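Local coordinates for protein SVS_variant_AS1 (Streptomyces sp. CWA1, PDB 6TJA) that probably cyclises geranylgeranyl diphosphate to the diterpene spiroviolene, as an engineered ancestral form of a bacterial class I terpene cyclase, at residues Arg269-Leu274 with Asp338-Pro343; Leu277-Arg282 with Trp354-Leu359. All coordinates share one frame; numbering follows the deposited sequence.

Interaction 1: residues Arg269-Leu274 with Asp338-Pro343; sequences RDRILL and DSSPSP
Asp338 OD2 is held by two N-H groups of one guanidinium, NE and NH2 of Arg271. The contact ties part of the C-terminal tail to the outer side of helix 258-283, in an all-helical class I terpene cyclase fold. Arg271 comes side-on. Its NH2 reaches Asp338 OD2 at 3.1 Å, on the syn lone pair of that oxygen, and its NE reaches the same atom at 3.2 Å from above the carboxylate plane. Neither bond is straight, as one oxygen serves both donors. The guanidinium and carboxylate planes are turned 68° apart, so this is not the flat pairing of two nitrogens with two oxygens.

The Arg271 chain leaves the helix with CG anti to the backbone N, then bends at chi3 (-51°) to lay the guanidinium along the tail. At another edge, NH1 gives a straighter bond to Ser342 O, 3.3 Å and 158°, though it lies above that carbonyl's plane. Ser340 CB sits over the middle of one guanidinium face, 3.5 Å above it. Asp338 is steadied in turn, because its OD1 takes a hydrogen bond from Ser340 OG at 3.0 Å. Replacing Arg271 by an alanine would probably loosen the tail, since both bonds to Asp338, the bond to Ser342 O and the surface under Ser340 CB would go.

Asp270 has its CB directed toward 338-343, but its OD2 bonds Ser337 OG, one residue before that segment, while its OD1 pairs with Arg269 NH1. One turn on, Leu274 CD2 packs against Ser339 CA at 3.6 Å and also touches the Ser339 hydroxyl. A water links the two backbones, donating to Arg271 O at 3.1 Å and to Ser340 O at 2.9 Å.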
ATOM      1  N   ARG A 269       6.040  -6.146  24.957  1.00 26.92           N
ATOM      2  CA  ARG A 269       6.147  -4.748  24.452  1.00 28.45           C
ATOM      3  C   ARG A 269       7.540  -4.234  24.818  1.00 27.13           C
ATOM      4  O   ARG A 269       8.235  -3.675  23.948  1.00 29.87           O
ATOM      5  CB  ARG A 269       4.984  -3.912  25.015  1.00 29.56           C
ATOM      6  CG  ARG A 269       5.019  -2.420  24.707  1.00 29.87           C
ATOM      7  CD  ARG A 269       5.859  -1.709  25.734  1.00 31.51           C
ATOM      8  NE  ARG A 269       5.887  -0.257  25.594  1.00 33.35           N
ATOM      9  CZ  ARG A 269       6.828   0.513  26.119  1.00 31.20           C
ATOM     10  NH1 ARG A 269       7.821  -0.025  26.806  1.00 29.67           N
ATOM     11  NH2 ARG A 269       6.780   1.821  25.946  1.00 34.82           N
ATOM     12  N   ASP A 270       7.954  -4.493  26.055  1.00 26.20           N
ATOM     13  CA  ASP A 270       9.280  -4.100  26.576  1.00 27.43           C
ATOM     14  C   ASP A 270      10.382  -4.841  25.799  1.00 28.74           C
ATOM     15  O   ASP A 270      11.395  -4.224  25.464  1.00 26.57           O
ATOM     16  CB  ASP A 270       9.342  -4.353  28.077  1.00 27.99           C
ATOM     17  CG  ASP A 270       8.589  -3.347  28.934  1.00 25.27           C
ATOM     18  OD1 ASP A 270       8.006  -2.388  28.388  1.00 25.71           O
ATOM     19  OD2 ASP A 270       8.575  -3.560  30.146  1.00 24.19           O
ATOM     20  N   ARG A 271      10.178  -6.113  25.478  1.00 29.85           N
ATOM     21  CA  ARG A 271      11.164  -6.877  24.686  1.00 30.90           C
ATOM     22  C   ARG A 271      11.353  -6.161  23.335  1.00 28.79           C
ATOM     23  O   ARG A 271      12.503  -6.001  22.906  1.00 27.34           O
ATOM     24  CB  ARG A 271      10.713  -8.337  24.588  1.00 35.75           C
ATOM     25  CG  ARG A 271      11.592  -9.144  23.649  1.00 44.13           C
ATOM     26  CD  ARG A 271      11.159 -10.570  23.394  1.00 43.66           C
ATOM     27  NE  ARG A 271      10.889 -11.350  24.594  1.00 44.30           N
ATOM     28  CZ  ARG A 271      11.116 -12.658  24.704  1.00 33.75           C
ATOM     29  NH1 ARG A 271      11.724 -13.309  23.744  1.00 29.83           N
ATOM     30  NH2 ARG A 271      10.785 -13.300  25.801  1.00 35.62           N
ATOM     31  N   ILE A 272      10.270  -5.714  22.690  1.00 27.25           N
ATOM     32  CA  ILE A 272      10.334  -5.062  21.352  1.00 25.78           C
ATOM     33  C   ILE A 272      11.045  -3.707  21.498  1.00 26.55           C
ATOM     34  O   ILE A 272      11.889  -3.398  20.644  1.00 25.21           O
ATOM     35  CB  ILE A 272       8.944  -4.927  20.712  1.00 25.33           C
ATOM     36  CG1 ILE A 272       8.305  -6.287  20.455  1.00 25.54           C
ATOM     37  CG2 ILE A 272       9.021  -4.125  19.429  1.00 24.77           C
ATOM     38  CD1 ILE A 272       6.825  -6.212  20.112  1.00 25.82           C
ATOM     39  N   LEU A 273      10.770  -2.938  22.552  1.00 28.65           N
ATOM     40  CA  LEU A 273      11.461  -1.634  22.742  1.00 28.66           C
ATOM     41  C   LEU A 273      12.963  -1.857  22.969  1.00 29.21           C
ATOM     42  O   LEU A 273      13.736  -1.124  22.391  1.00 26.04           O
ATOM     43  CB  LEU A 273      10.839  -0.853  23.895  1.00 29.53           C
ATOM     44  CG  LEU A 273      11.430   0.537  24.088  1.00 27.24           C
ATOM     45  CD1 LEU A 273      11.437   1.316  22.777  1.00 28.94           C
ATOM     46  CD2 LEU A 273      10.643   1.272  25.140  1.00 29.26           C
ATOM     47  N   LEU A 274      13.359  -2.875  23.724  1.00 32.39           N
ATOM     48  CA  LEU A 274      14.796  -3.228  23.923  1.00 34.98           C
ATOM     49  C   LEU A 274      15.474  -3.578  22.589  1.00 31.35           C
ATOM     50  O   LEU A 274      16.613  -3.138  22.360  1.00 29.80           O
ATOM     51  CB  LEU A 274      14.902  -4.404  24.895  1.00 40.73           C
ATOM     52  CG  LEU A 274      15.575  -4.086  26.230  1.00 51.51           C
ATOM     53  CD1 LEU A 274      15.036  -2.810  26.864  1.00 51.07           C
ATOM     54  CD2 LEU A 274      15.398  -5.254  27.178  1.00 58.25           C
ATOM     55  N   ASP A 338      11.022  -7.392  30.966  1.00 43.75           N
ATOM     56  CA  ASP A 338      11.576  -8.597  30.313  1.00 46.29           C
ATOM     57  C   ASP A 338      12.776  -8.128  29.495  1.00 43.26           C
ATOM     58  O   ASP A 338      12.601  -7.153  28.742  1.00 44.42           O
ATOM     59  CB  ASP A 338      10.487  -9.286  29.476  1.00 48.34           C
ATOM     60  CG  ASP A 338      10.950 -10.505  28.692  1.00 51.99           C
ATOM     61  OD1 ASP A 338      11.977 -11.075  29.070  1.00 57.56           O
ATOM     62  OD2 ASP A 338      10.285 -10.863  27.699  1.00 54.75           O
ATOM     63  N   SER A 339      13.898  -8.798  29.609  1.00 42.00           N
ATOM     64  CA  SER A 339      15.089  -8.399  28.921  1.00 45.32           C
ATOM     65  C   SER A 339      15.590  -9.359  27.891  1.00 42.97           C
ATOM     66  O   SER A 339      16.664  -9.192  27.426  1.00 45.39           O
ATOM     67  CB  SER A 339      16.196  -8.194  29.931  1.00 50.77           C
ATOM     68  OG  SER A 339      16.159  -6.900  30.429  1.00 57.47           O
ATOM     69  N   SER A 340      14.820 -10.358  27.526  1.00 42.19           N
ATOM     70  CA  SER A 340      15.282 -11.297  26.528  1.00 42.43           C
ATOM     71  C   SER A 340      15.597 -10.631  25.228  1.00 43.05           C
ATOM     72  O   SER A 340      14.854  -9.842  24.757  1.00 41.76           O
ATOM     73  CB  SER A 340      14.266 -12.366  26.281  1.00 41.23           C
ATOM     74  OG  SER A 340      13.847 -12.880  27.494  1.00 47.69           O
ATOM     75  N   PRO A 341      16.718 -10.993  24.648  1.00 43.64           N
ATOM     76  CA  PRO A 341      17.254 -10.494  23.399  1.00 45.94           C
ATOM     77  C   PRO A 341      16.903 -11.336  22.165  1.00 45.32           C
ATOM     78  O   PRO A 341      17.523 -11.187  21.160  1.00 40.16           O
ATOM     79  CB  PRO A 341      18.739 -10.566  23.660  1.00 45.70           C
ATOM     80  CG  PRO A 341      18.870 -11.776  24.475  1.00 44.49           C
ATOM     81  CD  PRO A 341      17.680 -11.843  25.343  1.00 44.34           C
ATOM     82  N   SER A 342      15.953 -12.225  22.257  1.00 41.83           N
ATOM     83  CA  SER A 342      15.610 -12.994  21.097  1.00 42.79           C
ATOM     84  C   SER A 342      14.211 -12.673  20.618  1.00 37.21           C
ATOM     85  O   SER A 342      13.477 -12.022  21.313  1.00 35.27           O
ATOM     86  CB  SER A 342      15.742 -14.463  21.421  1.00 45.59           C
ATOM     87  OG  SER A 342      15.245 -14.755  22.672  1.00 48.49           O
ATOM     88  N   PRO A 343      13.809 -13.220  19.493  1.00 32.61           N
ATOM     89  CA  PRO A 343      12.449 -13.021  19.047  1.00 31.12           C
ATOM     90  C   PRO A 343      11.397 -13.524  20.039  1.00 30.90           C
ATOM     91  O   PRO A 343      11.556 -14.444  20.781  1.00 27.15           O
ATOM     92  CB  PRO A 343      12.393 -13.865  17.795  1.00 30.05           C
ATOM     93  CG  PRO A 343      13.730 -13.798  17.269  1.00 30.93           C
ATOM     94  CD  PRO A 343      14.624 -13.828  18.449  1.00 32.72           C
TER
HETATM   95  O   HOH W   1      14.834  -7.990  22.586  1.00 34.86           O

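Interaction 2: residues Leu277-Arg282 with Trp354-Leu359; sequences LELHDR and WDDALL
Arg282 leaves its helix with CG anti to the backbone N and stays extended through chi2, then turns at chi3 (90°). The turn brings NE and NH2 to face the tail. Asp356 has CG anti to its carbonyl carbon, beside the backbone N, and this sets OD1 beside the Arg282 guanidinium. The two side chains run past each other in opposite directions. Arg282 NH2 meets Asp356 OD1 at 2.8 Å in a salt bridge, with an N-H...O angle of 146°. NE adds a weak bond to the same oxygen, Asp356 OD1, at 3.3 Å. The acceptor lies near the guanidinium plane, but the NH2 donor stands above the carboxylate plane, and the two planes are 88° apart.

Asp356 OD1 has a further partner, Arg275 NH2, two turns before Arg282 on helix 258-283. That bridge is its strongest polar contact. One carboxylate oxygen is thus shared by two arginines on one side of the helix, which probably keeps Asp356 ionised. Glu278, between them in sequence, pairs with Arg275 through OE1. Its OE1 stays 5.6 Å from Asp356 OD2, and Arg275 probably eases the repulsion between the two acids.

Leu359, the last modelled residue, adds an apolar part. Its CB lies at the edge of the Arg282 guanidinium, 3.7 Å from NH2. Its CD1 meets Leu279 CD2 at 4.1 Å, the two chains crossing obliquely. Leu279 also packs on Leu216 and Met219 of helix 211-231, and Leu359 touches Pro211. Next to Leu359, Leu358 packs on Pro117 of the second subunit. The arrangement is a salt-bridged C-terminal tail, with a small leucine contact behind the charges, closing against the outside of an all-helical terpene cyclase fold.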
ATOM      1  N   LEU A 277      16.009  -0.313  20.764  1.00 26.10           N
ATOM      2  CA  LEU A 277      17.111   0.441  21.294  1.00 29.95           C
ATOM      3  C   LEU A 277      18.444  -0.149  20.872  1.00 30.40           C
ATOM      4  O   LEU A 277      19.351   0.564  20.538  1.00 26.48           O
ATOM      5  CB  LEU A 277      17.024   0.559  22.806  1.00 29.36           C
ATOM      6  CG  LEU A 277      15.810   1.269  23.349  1.00 30.76           C
ATOM      7  CD1 LEU A 277      15.623   0.966  24.793  1.00 30.33           C
ATOM      8  CD2 LEU A 277      15.811   2.739  23.077  1.00 30.06           C
ATOM      9  N   GLU A 278      18.522  -1.462  20.907  1.00 28.73           N
ATOM     10  CA  GLU A 278      19.712  -2.157  20.505  1.00 30.99           C
ATOM     11  C   GLU A 278      20.005  -1.917  19.028  1.00 28.13           C
ATOM     12  O   GLU A 278      21.066  -1.488  18.707  1.00 28.47           O
ATOM     13  CB  GLU A 278      19.657  -3.631  20.895  1.00 35.77           C
ATOM     14  CG  GLU A 278      20.734  -4.479  20.282  1.00 42.21           C
ATOM     15  CD  GLU A 278      20.611  -5.963  20.582  1.00 49.13           C
ATOM     16  OE1 GLU A 278      19.664  -6.622  20.165  1.00 49.35           O
ATOM     17  OE2 GLU A 278      21.492  -6.498  21.231  1.00 55.87           O
ATOM     18  N   LEU A 279      19.044  -2.128  18.146  1.00 28.20           N
ATOM     19  CA  LEU A 279      19.296  -1.882  16.691  1.00 26.64           C
ATOM     20  C   LEU A 279      19.597  -0.393  16.451  1.00 27.47           C
ATOM     21  O   LEU A 279      20.422  -0.057  15.591  1.00 29.69           O
ATOM     22  CB  LEU A 279      18.082  -2.355  15.898  1.00 24.94           C
ATOM     23  CG  LEU A 279      18.222  -2.247  14.381  1.00 24.15           C
ATOM     24  CD1 LEU A 279      19.535  -2.840  13.886  1.00 24.50           C
ATOM     25  CD2 LEU A 279      17.067  -2.929  13.703  1.00 22.97           C
ATOM     26  N   HIS A 280      18.936   0.498  17.176  1.00 29.13           N
ATOM     27  CA  HIS A 280      19.107   1.958  16.987  1.00 31.60           C
ATOM     28  C   HIS A 280      20.580   2.305  17.242  1.00 30.10           C
ATOM     29  O   HIS A 280      21.171   3.038  16.435  1.00 27.12           O
ATOM     30  CB  HIS A 280      18.145   2.763  17.877  1.00 33.36           C
ATOM     31  CG  HIS A 280      18.465   4.219  17.853  1.00 32.92           C
ATOM     32  ND1 HIS A 280      19.469   4.761  18.631  1.00 33.08           N
ATOM     33  CD2 HIS A 280      18.003   5.215  17.068  1.00 32.99           C
ATOM     34  CE1 HIS A 280      19.557   6.054  18.370  1.00 34.22           C
ATOM     35  NE2 HIS A 280      18.689   6.348  17.390  1.00 30.81           N
ATOM     36  N   ASP A 281      21.159   1.755  18.305  1.00 31.02           N
ATOM     37  CA  ASP A 281      22.542   2.073  18.752  1.00 34.07           C
ATOM     38  C   ASP A 281      23.547   1.553  17.717  1.00 35.59           C
ATOM     39  O   ASP A 281      24.601   2.165  17.585  1.00 37.90           O
ATOM     40  CB  ASP A 281      22.759   1.593  20.195  1.00 36.34           C
ATOM     41  CG  ASP A 281      22.148   2.525  21.239  1.00 36.86           C
ATOM     42  OD1 ASP A 281      21.502   3.518  20.844  1.00 38.69           O
ATOM     43  OD2 ASP A 281      22.308   2.257  22.446  1.00 44.26           O
ATOM     44  N   ARG A 282      23.214   0.508  16.959  1.00 38.16           N
ATOM     45  CA  ARG A 282      24.117  -0.069  15.925  1.00 34.95           C
ATOM     46  C   ARG A 282      24.032   0.779  14.649  1.00 34.20           C
ATOM     47  O   ARG A 282      25.047   0.967  13.973  1.00 36.33           O
ATOM     48  CB  ARG A 282      23.752  -1.542  15.748  1.00 39.74           C
ATOM     49  CG  ARG A 282      24.406  -2.225  14.563  1.00 46.22           C
ATOM     50  CD  ARG A 282      24.247  -3.746  14.617  1.00 43.92           C
ATOM     51  NE  ARG A 282      23.070  -4.322  13.964  1.00 42.95           N
ATOM     52  CZ  ARG A 282      22.745  -4.197  12.664  1.00 41.31           C
ATOM     53  NH1 ARG A 282      23.451  -3.443  11.833  1.00 40.21           N
ATOM     54  NH2 ARG A 282      21.678  -4.818  12.195  1.00 42.73           N
ATOM     55  N   TRP A 354      15.178  -9.354  14.688  1.00 27.95           N
ATOM     56  CA  TRP A 354      16.336  -9.812  15.502  1.00 28.81           C
ATOM     57  C   TRP A 354      17.414 -10.479  14.640  1.00 30.17           C
ATOM     58  O   TRP A 354      18.358 -10.981  15.253  1.00 28.60           O
ATOM     59  CB  TRP A 354      15.861 -10.804  16.576  1.00 28.06           C
ATOM     60  CG  TRP A 354      15.197 -10.172  17.752  1.00 28.48           C
ATOM     61  CD1 TRP A 354      15.800  -9.749  18.909  1.00 32.04           C
ATOM     62  CD2 TRP A 354      13.795  -9.868  17.888  1.00 29.00           C
ATOM     63  NE1 TRP A 354      14.871  -9.207  19.763  1.00 29.49           N
ATOM     64  CE2 TRP A 354      13.631  -9.277  19.170  1.00 28.89           C
ATOM     65  CE3 TRP A 354      12.674 -10.030  17.060  1.00 27.16           C
ATOM     66  CZ2 TRP A 354      12.378  -8.882  19.633  1.00 28.82           C
ATOM     67  CZ3 TRP A 354      11.442  -9.625  17.514  1.00 26.34           C
ATOM     68  CH2 TRP A 354      11.296  -9.061  18.787  1.00 30.20           C
ATOM     69  N   ASP A 355      17.232 -10.560  13.312  1.00 29.26           N
ATOM     70  CA  ASP A 355      18.136 -11.264  12.365  1.00 31.75           C
ATOM     71  C   ASP A 355      19.118 -10.246  11.771  1.00 32.33           C
ATOM     72  O   ASP A 355      18.790  -9.656  10.751  1.00 36.49           O
ATOM     73  CB  ASP A 355      17.290 -11.978  11.310  1.00 32.74           C
ATOM     74  CG  ASP A 355      18.075 -12.794  10.304  1.00 32.08           C
ATOM     75  OD1 ASP A 355      19.300 -12.613  10.257  1.00 29.93           O
ATOM     76  OD2 ASP A 355      17.439 -13.624   9.588  1.00 29.14           O
ATOM     77  N   ASP A 356      20.280 -10.041  12.379  1.00 34.11           N
ATOM     78  CA  ASP A 356      21.237  -8.966  11.980  1.00 37.22           C
ATOM     79  C   ASP A 356      21.850  -9.230  10.598  1.00 36.95           C
ATOM     80  O   ASP A 356      22.181  -8.246   9.887  1.00 35.96           O
ATOM     81  CB  ASP A 356      22.294  -8.746  13.061  1.00 37.48           C
ATOM     82  CG  ASP A 356      21.731  -7.955  14.239  1.00 43.89           C
ATOM     83  OD1 ASP A 356      21.053  -6.896  13.984  1.00 36.60           O
ATOM     84  OD2 ASP A 356      21.928  -8.415  15.397  1.00 47.83           O
ATOM     85  N   ALA A 357      21.934 -10.484  10.178  1.00 37.27           N
ATOM     86  CA  ALA A 357      22.510 -10.827   8.859  1.00 44.64           C
ATOM     87  C   ALA A 357      21.568 -10.329   7.754  1.00 43.29           C
ATOM     88  O   ALA A 357      22.042  -9.965   6.661  1.00 49.80           O
ATOM     89  CB  ALA A 357      22.761 -12.314   8.772  1.00 45.82           C
ATOM     90  N   LEU A 358      20.271 -10.330   8.043  1.00 43.62           N
ATOM     91  CA  LEU A 358      19.203  -9.913   7.106  1.00 44.32           C
ATOM     92  C   LEU A 358      19.107  -8.377   7.102  1.00 39.43           C
ATOM     93  O   LEU A 358      18.684  -7.843   6.102  1.00 39.97           O
ATOM     94  CB  LEU A 358      17.925 -10.611   7.572  1.00 48.68           C
ATOM     95  CG  LEU A 358      16.767 -10.621   6.579  1.00 59.27           C
ATOM     96  CD1 LEU A 358      16.079 -11.986   6.576  1.00 64.90           C
ATOM     97  CD2 LEU A 358      15.779  -9.509   6.900  1.00 54.84           C
ATOM     98  N   LEU A 359      19.552  -7.718   8.174  1.00 41.07           N
ATOM     99  CA  LEU A 359      19.462  -6.254   8.434  1.00 41.46           C
ATOM    100  C   LEU A 359      20.820  -5.560   8.169  1.00 49.18           C
ATOM    101  O   LEU A 359      21.785  -5.977   7.516  1.00 50.02           O
ATOM    102  CB  LEU A 359      19.053  -6.062   9.904  1.00 35.04           C
ATOM    103  CG  LEU A 359      17.730  -6.689  10.341  1.00 33.96           C
ATOM    104  CD1 LEU A 359      17.490  -6.509  11.839  1.00 31.05           C
ATOM    105  CD2 LEU A 359      16.571  -6.112   9.547  1.00 34.66           C
TER

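Overall arrangement
Both contacts join helix 258-283 to the tail that follows helix 289-309, and their centres lie about 13 Å apart. Each turns on an arginine of the helix and an aspartate of the tail, with both nitrogen donors directed at one oxygen. Interaction 1 is a surface contact; it buries more area and adds a backbone carbonyl and a bridging water. Interaction 2 is smaller and partly buried, with an apolar leucine pair and a second arginine on its aspartate. Trp354 joins them: its ring packs on Pro341, Ser342 and Pro343, and touches Arg271 CG. Neither contact lies in the core of the chain.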